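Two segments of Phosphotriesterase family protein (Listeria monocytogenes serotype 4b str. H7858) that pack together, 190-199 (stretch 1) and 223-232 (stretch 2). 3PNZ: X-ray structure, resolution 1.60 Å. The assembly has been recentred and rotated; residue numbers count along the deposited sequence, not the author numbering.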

ATOM      1  N   ALA A 190     -10.457   6.361   6.123  1.00 16.79           N
ATOM      2  CA  ALA A 190     -10.335   7.034   7.418  1.00 15.82           C
ATOM      3  C   ALA A 190     -10.091   6.031   8.539  1.00 18.46           C
ATOM      4  O   ALA A 190     -10.489   6.249   9.680  1.00 16.35           O
ATOM      5  N   GLY A 191      -9.442   4.918   8.218  1.00 14.66           N
ATOM      6  CA  GLY A 191      -9.106   3.956   9.254  1.00 14.09           C
ATOM      7  C   GLY A 191     -10.280   3.185   9.831  1.00 16.41           C
ATOM      8  O   GLY A 191     -10.174   2.607  10.917  1.00 16.20           O
ATOM      9  N   THR A 192     -11.401   3.164   9.112  1.00 13.69           N
ATOM     10  CA  THR A 192     -12.579   2.435   9.573  1.00 13.90           C
ATOM     11  C   THR A 192     -12.714   1.030   8.970  1.00 14.58           C
ATOM     12  O   THR A 192     -12.145   0.724   7.921  1.00 15.99           O
ATOM     13  N   MET A 193     -13.469   0.191   9.673  1.00 14.60           N
ATOM     14  CA  MET A 193     -13.935  -1.108   9.188  1.00 16.38           C
ATOM     15  C   MET A 193     -12.891  -2.223   9.251  1.00 15.67           C
ATOM     16  O   MET A 193     -13.109  -3.300   8.700  1.00 15.52           O
ATOM     17  N   ALA A 194     -11.780  -1.991   9.945  1.00 15.85           N
ATOM     18  CA  ALA A 194     -10.760  -3.045  10.022  1.00 15.64           C
ATOM     19  C   ALA A 194     -11.309  -4.346  10.603  1.00 16.09           C
ATOM     20  O   ALA A 194     -11.022  -5.429  10.092  1.00 17.90           O
ATOM     21  N   LEU A 195     -12.093  -4.255  11.674  1.00 15.98           N
ATOM     22  CA  LEU A 195     -12.592  -5.466  12.312  1.00 16.56           C
ATOM     23  C   LEU A 195     -13.576  -6.217  11.422  1.00 16.52           C
ATOM     24  O   LEU A 195     -13.632  -7.451  11.450  1.00 17.47           O
ATOM     25  N   GLU A 196     -14.353  -5.473  10.636  1.00 15.99           N
ATOM     26  CA  GLU A 196     -15.279  -6.097   9.701  1.00 16.68           C
ATOM     27  C   GLU A 196     -14.552  -6.723   8.504  1.00 17.26           C
ATOM     28  O   GLU A 196     -14.956  -7.786   8.021  1.00 19.03           O
ATOM     29  N   GLN A 197     -13.493  -6.070   8.027  1.00 16.34           N
ATOM     30  CA  GLN A 197     -12.644  -6.669   7.003  1.00 15.31           C
ATOM     31  C   GLN A 197     -12.119  -7.999   7.523  1.00 18.22           C
ATOM     32  O   GLN A 197     -12.147  -9.012   6.825  1.00 18.00           O
ATOM     33  N   ILE A 198     -11.640  -7.980   8.760  1.00 16.86           N
ATOM     34  CA  ILE A 198     -11.071  -9.173   9.381  1.00 18.22           C
ATOM     35  C   ILE A 198     -12.090 -10.313   9.464  1.00 21.52           C
ATOM     36  O   ILE A 198     -11.748 -11.468   9.226  1.00 19.25           O
ATOM     37  N   GLU A 199     -13.344  -9.995   9.776  1.00 18.14           N
ATOM     38  CA  GLU A 199     -14.359 -11.042   9.854  1.00 19.72           C
ATOM     39  C   GLU A 199     -14.567 -11.722   8.505  1.00 20.32           C
ATOM     40  O   GLU A 199     -14.732 -12.940   8.434  1.00 21.11           O
ATOM     41  N   TYR A 223      -7.784   1.538  21.889  1.00 17.20           N
ATOM     42  CA  TYR A 223      -8.575   0.333  22.101  1.00 17.99           C
ATOM     43  C   TYR A 223      -8.797  -0.403  20.783  1.00 17.54           C
ATOM     44  O   TYR A 223      -8.592  -1.616  20.689  1.00 18.05           O
ATOM     45  N   TYR A 224      -9.214   0.347  19.767  1.00 15.74           N
ATOM     46  CA  TYR A 224      -9.377  -0.181  18.413  1.00 16.28           C
ATOM     47  C   TYR A 224      -8.057  -0.712  17.858  1.00 17.37           C
ATOM     48  O   TYR A 224      -8.007  -1.819  17.323  1.00 15.23           O
ATOM     49  N   HIS A 225      -6.984   0.062  17.987  1.00 16.74           N
ATOM     50  CA  HIS A 225      -5.686  -0.400  17.489  1.00 16.53           C
ATOM     51  C   HIS A 225      -5.269  -1.726  18.135  1.00 17.66           C
ATOM     52  O   HIS A 225      -4.778  -2.625  17.452  1.00 16.68           O
ATOM     53  N   LYS A 226      -5.490  -1.845  19.442  1.00 18.04           N
ATOM     54  CA  LYS A 226      -5.158  -3.083  20.153  1.00 17.81           C
ATOM     55  C   LYS A 226      -6.039  -4.256  19.709  1.00 17.15           C
ATOM     56  O   LYS A 226      -5.561  -5.392  19.590  1.00 18.87           O
ATOM     57  N   GLN A 227      -7.325  -3.993  19.461  1.00 18.34           N
ATOM     58  CA  GLN A 227      -8.206  -5.023  18.909  1.00 18.88           C
ATOM     59  C   GLN A 227      -7.659  -5.545  17.585  1.00 19.19           C
ATOM     60  O   GLN A 227      -7.637  -6.750  17.336  1.00 18.07           O
ATOM     61  N   VAL A 228      -7.243  -4.630  16.720  1.00 15.69           N
ATOM     62  CA  VAL A 228      -6.698  -5.028  15.426  1.00 15.74           C
ATOM     63  C   VAL A 228      -5.381  -5.775  15.614  1.00 16.94           C
ATOM     64  O   VAL A 228      -5.169  -6.840  15.032  1.00 16.22           O
ATOM     65  N   ALA A 229      -4.503  -5.213  16.431  1.00 16.17           N
ATOM     66  CA  ALA A 229      -3.168  -5.791  16.617  1.00 19.49           C
ATOM     67  C   ALA A 229      -3.216  -7.210  17.182  1.00 16.54           C
ATOM     68  O   ALA A 229      -2.375  -8.047  16.853  1.00 18.02           O
ATOM     69  N   LYS A 230      -4.187  -7.477  18.046  1.00 15.72           N
ATOM     70  CA  LYS A 230      -4.309  -8.800  18.654  1.00 18.43           C
ATOM     71  C   LYS A 230      -4.514  -9.922  17.642  1.00 19.51           C
ATOM     72  O   LYS A 230      -4.235 -11.083  17.948  1.00 22.25           O
ATOM     73  N   THR A 231      -5.012  -9.585  16.453  1.00 18.16           N
ATOM     74  CA  THR A 231      -5.246 -10.585  15.414  1.00 20.02           C
ATOM     75  C   THR A 231      -3.953 -11.023  14.739  1.00 20.46           C
ATOM     76  O   THR A 231      -3.914 -12.062  14.088  1.00 21.52           O
ATOM     77  N   GLY A 232      -2.905 -10.218  14.882  1.00 17.36           N
ATOM     78  CA  GLY A 232      -1.635 -10.489  14.239  1.00 18.28           C
ATOM     79  C   GLY A 232      -1.405  -9.710  12.958  1.00 18.88           C
ATOM     80  O   GLY A 232      -0.304  -9.723  12.414  1.00 17.50           O
TER

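The two segments pack through the helix that starts at Ala 194 and the helix running through Tyr 224 and Val 228, which run in nearly the same direction, 18° apart, with axes 10.4 Å apart at closest approach. Together they bury 362 Å², and Tyr 224 and Leu 195 contribute most of any residue on their respective sides.

The polar contacts converge on one phenol. Tyr 224, with chi1 in t and chi2 at 63°, leaves its backbone sideways, but the length of the ring carries its hydroxyl to the start of the first helix. There Tyr 224 OH donates a hydrogen bond to Gly 191 O (2.8 Å) and accepts one from Ala 194 N (3.1 Å, with an angle of 147° at the hydrogen). The phenol thus joins the loop before the helix to the amide of its first residue, just after the N-cap Met 193, whose CA-to-CB bond points away.

Apolar contacts continue along the interface. Ala 194 points toward the second stretch, and its CB packs against both neighbours, lying 3.0 Å from Tyr 224 OH, 3.8 Å from Tyr 224 CZ and 3.8 Å from Val 228 CG2. Leu 195 (m, t) starts sideways, yet its end comes nearer: Leu 195 CG lies 4.2 Å from Tyr 224 CE1 and Leu 195 CD2 4.1 Å from Val 228 CG2. Val 228, in t, also meets the next turn of the first helix, where its CG1 is 4.5 Å from CD1 of Ile 198 (m, t), which points toward the second stretch.

Mixed contacts complete the packing. Gln 227 (m, t, chi3 -62°) points toward the first stretch and places its OE1 3.6 Å from Leu 195 CD1, a van der Waals approach. Thr 231, in p, also points inward; its OG1 lies 4.0 Å from Ile 198 CD1 while donating a hydrogen bond to Val 228 O (2.7 Å) in its own stretch, so the hydroxyl can sit beside an aliphatic neighbour with its proton satisfied.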

ATOM      1  CB  ALA A 190     -11.585   7.891   7.711  1.00 17.13           C
ATOM      2  CB  THR A 192     -13.875   3.216   9.268  1.00 15.95           C
ATOM      3  OG1 THR A 192     -14.075   3.268   7.849  1.00 14.86           O
ATOM      4  CG2 THR A 192     -13.790   4.637   9.823  1.00 16.04           C
ATOM      5  CB  MET A 193     -14.520  -1.006   7.777  1.00 17.80           C
ATOM      6  CG  MET A 193     -15.654   0.025   7.654  1.00 17.25           C
ATOM      7  SD  MET A 193     -16.966  -0.173   8.907  1.00 19.05           S
ATOM      8  CE  MET A 193     -17.802  -1.623   8.292  1.00 19.58           C
ATOM      9  CB  ALA A 194      -9.543  -2.578  10.808  1.00 16.36           C
ATOM     10  CB  LEU A 195     -13.213  -5.151  13.668  1.00 16.40           C
ATOM     11  CG  LEU A 195     -12.241  -4.531  14.675  1.00 18.58           C
ATOM     12  CD1 LEU A 195     -13.005  -4.126  15.938  1.00 26.43           C
ATOM     13  CD2 LEU A 195     -11.100  -5.491  14.998  1.00 20.19           C
ATOM     14  CB  GLU A 196     -16.351  -5.110   9.240  1.00 16.52           C
ATOM     15  CG  GLU A 196     -17.320  -4.715  10.365  1.00 18.32           C
ATOM     16  CD  GLU A 196     -16.742  -3.694  11.330  1.00 22.85           C
ATOM     17  OE1 GLU A 196     -15.660  -3.134  11.060  1.00 20.71           O
ATOM     18  OE2 GLU A 196     -17.384  -3.432  12.370  1.00 27.26           O
ATOM     19  CB  GLN A 197     -11.450  -5.778   6.681  1.00 15.98           C
ATOM     20  CG  GLN A 197     -11.794  -4.496   5.932  1.00 18.11           C
ATOM     21  CD  GLN A 197     -10.550  -3.720   5.557  1.00 18.52           C
ATOM     22  OE1 GLN A 197      -9.442  -4.055   5.980  1.00 18.21           O
ATOM     23  NE2 GLN A 197     -10.725  -2.679   4.755  1.00 16.67           N
ATOM     24  CB  ILE A 198     -10.446  -8.841  10.752  1.00 17.66           C
ATOM     25  CG1 ILE A 198      -9.110  -8.118  10.540  1.00 19.72           C
ATOM     26  CG2 ILE A 198     -10.287 -10.084  11.615  1.00 19.93           C
ATOM     27  CD1 ILE A 198      -8.663  -7.291  11.722  1.00 19.59           C
ATOM     28  CB  GLU A 199     -15.684 -10.496  10.385  1.00 21.38           C
ATOM     29  CG  GLU A 199     -15.697 -10.321  11.893  1.00 31.91           C
ATOM     30  CD  GLU A 199     -15.277 -11.589  12.626  1.00 35.36           C
ATOM     31  OE1 GLU A 199     -15.782 -12.679  12.272  1.00 34.64           O
ATOM     32  OE2 GLU A 199     -14.443 -11.492  13.554  1.00 33.61           O
ATOM     33  CB  TYR A 223      -9.911   0.697  22.743  1.00 18.88           C
ATOM     34  CG  TYR A 223     -10.768  -0.478  23.138  1.00 19.31           C
ATOM     35  CD1 TYR A 223     -10.820  -0.913  24.460  1.00 23.43           C
ATOM     36  CD2 TYR A 223     -11.541  -1.146  22.198  1.00 19.03           C
ATOM     37  CE1 TYR A 223     -11.615  -1.983  24.829  1.00 21.66           C
ATOM     38  CE2 TYR A 223     -12.346  -2.216  22.563  1.00 19.52           C
ATOM     39  CZ  TYR A 223     -12.379  -2.625  23.874  1.00 23.18           C
ATOM     40  OH  TYR A 223     -13.180  -3.685  24.219  1.00 26.53           O
ATOM     41  CB  TYR A 224      -9.925   0.938  17.524  1.00 15.74           C
ATOM     42  CG  TYR A 224     -10.042   0.653  16.039  1.00 17.64           C
ATOM     43  CD1 TYR A 224     -10.884  -0.347  15.559  1.00 17.79           C
ATOM     44  CD2 TYR A 224      -9.363   1.442  15.112  1.00 16.68           C
ATOM     45  CE1 TYR A 224     -11.025  -0.574  14.181  1.00 21.37           C
ATOM     46  CE2 TYR A 224      -9.500   1.228  13.746  1.00 17.53           C
ATOM     47  CZ  TYR A 224     -10.330   0.227  13.291  1.00 18.07           C
ATOM     48  OH  TYR A 224     -10.463   0.054  11.926  1.00 20.62           O
ATOM     49  CB  HIS A 225      -4.614   0.659  17.714  1.00 17.91           C
ATOM     50  CG  HIS A 225      -4.612   1.732  16.676  1.00 16.68           C
ATOM     51  ND1 HIS A 225      -3.756   2.808  16.723  1.00 21.48           N
ATOM     52  CD2 HIS A 225      -5.356   1.890  15.556  1.00 19.25           C
ATOM     53  CE1 HIS A 225      -3.963   3.579  15.671  1.00 20.73           C
ATOM     54  NE2 HIS A 225      -4.931   3.045  14.948  1.00 17.60           N
ATOM     55  CB  LYS A 226      -5.252  -2.877  21.668  1.00 18.54           C
ATOM     56  CG  LYS A 226      -4.966  -4.142  22.480  1.00 24.90           C
ATOM     57  CD  LYS A 226      -4.596  -3.798  23.925  1.00 27.79           C
ATOM     58  CE  LYS A 226      -4.176  -5.051  24.690  1.00 33.29           C
ATOM     59  NZ  LYS A 226      -3.852  -4.742  26.111  1.00 34.63           N
ATOM     60  CB  GLN A 227      -9.613  -4.478  18.666  1.00 19.24           C
ATOM     61  CG  GLN A 227     -10.491  -4.285  19.889  1.00 20.18           C
ATOM     62  CD  GLN A 227     -11.828  -3.671  19.487  1.00 23.86           C
ATOM     63  OE1 GLN A 227     -11.872  -2.554  18.968  1.00 24.15           O
ATOM     64  NE2 GLN A 227     -12.914  -4.403  19.706  1.00 28.51           N
ATOM     65  CB  VAL A 228      -6.499  -3.819  14.499  1.00 16.32           C
ATOM     66  CG1 VAL A 228      -5.787  -4.227  13.220  1.00 16.47           C
ATOM     67  CG2 VAL A 228      -7.850  -3.208  14.162  1.00 16.75           C
ATOM     68  CB  ALA A 229      -2.332  -4.898  17.516  1.00 18.14           C
ATOM     69  CB  LYS A 230      -5.473  -8.825  19.646  1.00 19.67           C
ATOM     70  CG  LYS A 230      -5.165  -8.230  21.002  1.00 23.58           C
ATOM     71  CD  LYS A 230      -6.384  -8.467  21.894  1.00 29.66           C
ATOM     72  CE  LYS A 230      -6.234  -7.893  23.279  1.00 38.18           C
ATOM     73  NZ  LYS A 230      -7.473  -8.200  24.060  1.00 39.87           N
ATOM     74  CB  THR A 231      -6.184 -10.073  14.303  1.00 19.40           C
ATOM     75  OG1 THR A 231      -5.514  -9.066  13.529  1.00 17.32           O
ATOM     76  CG2 THR A 231      -7.491  -9.534  14.888  1.00 21.88           C
TER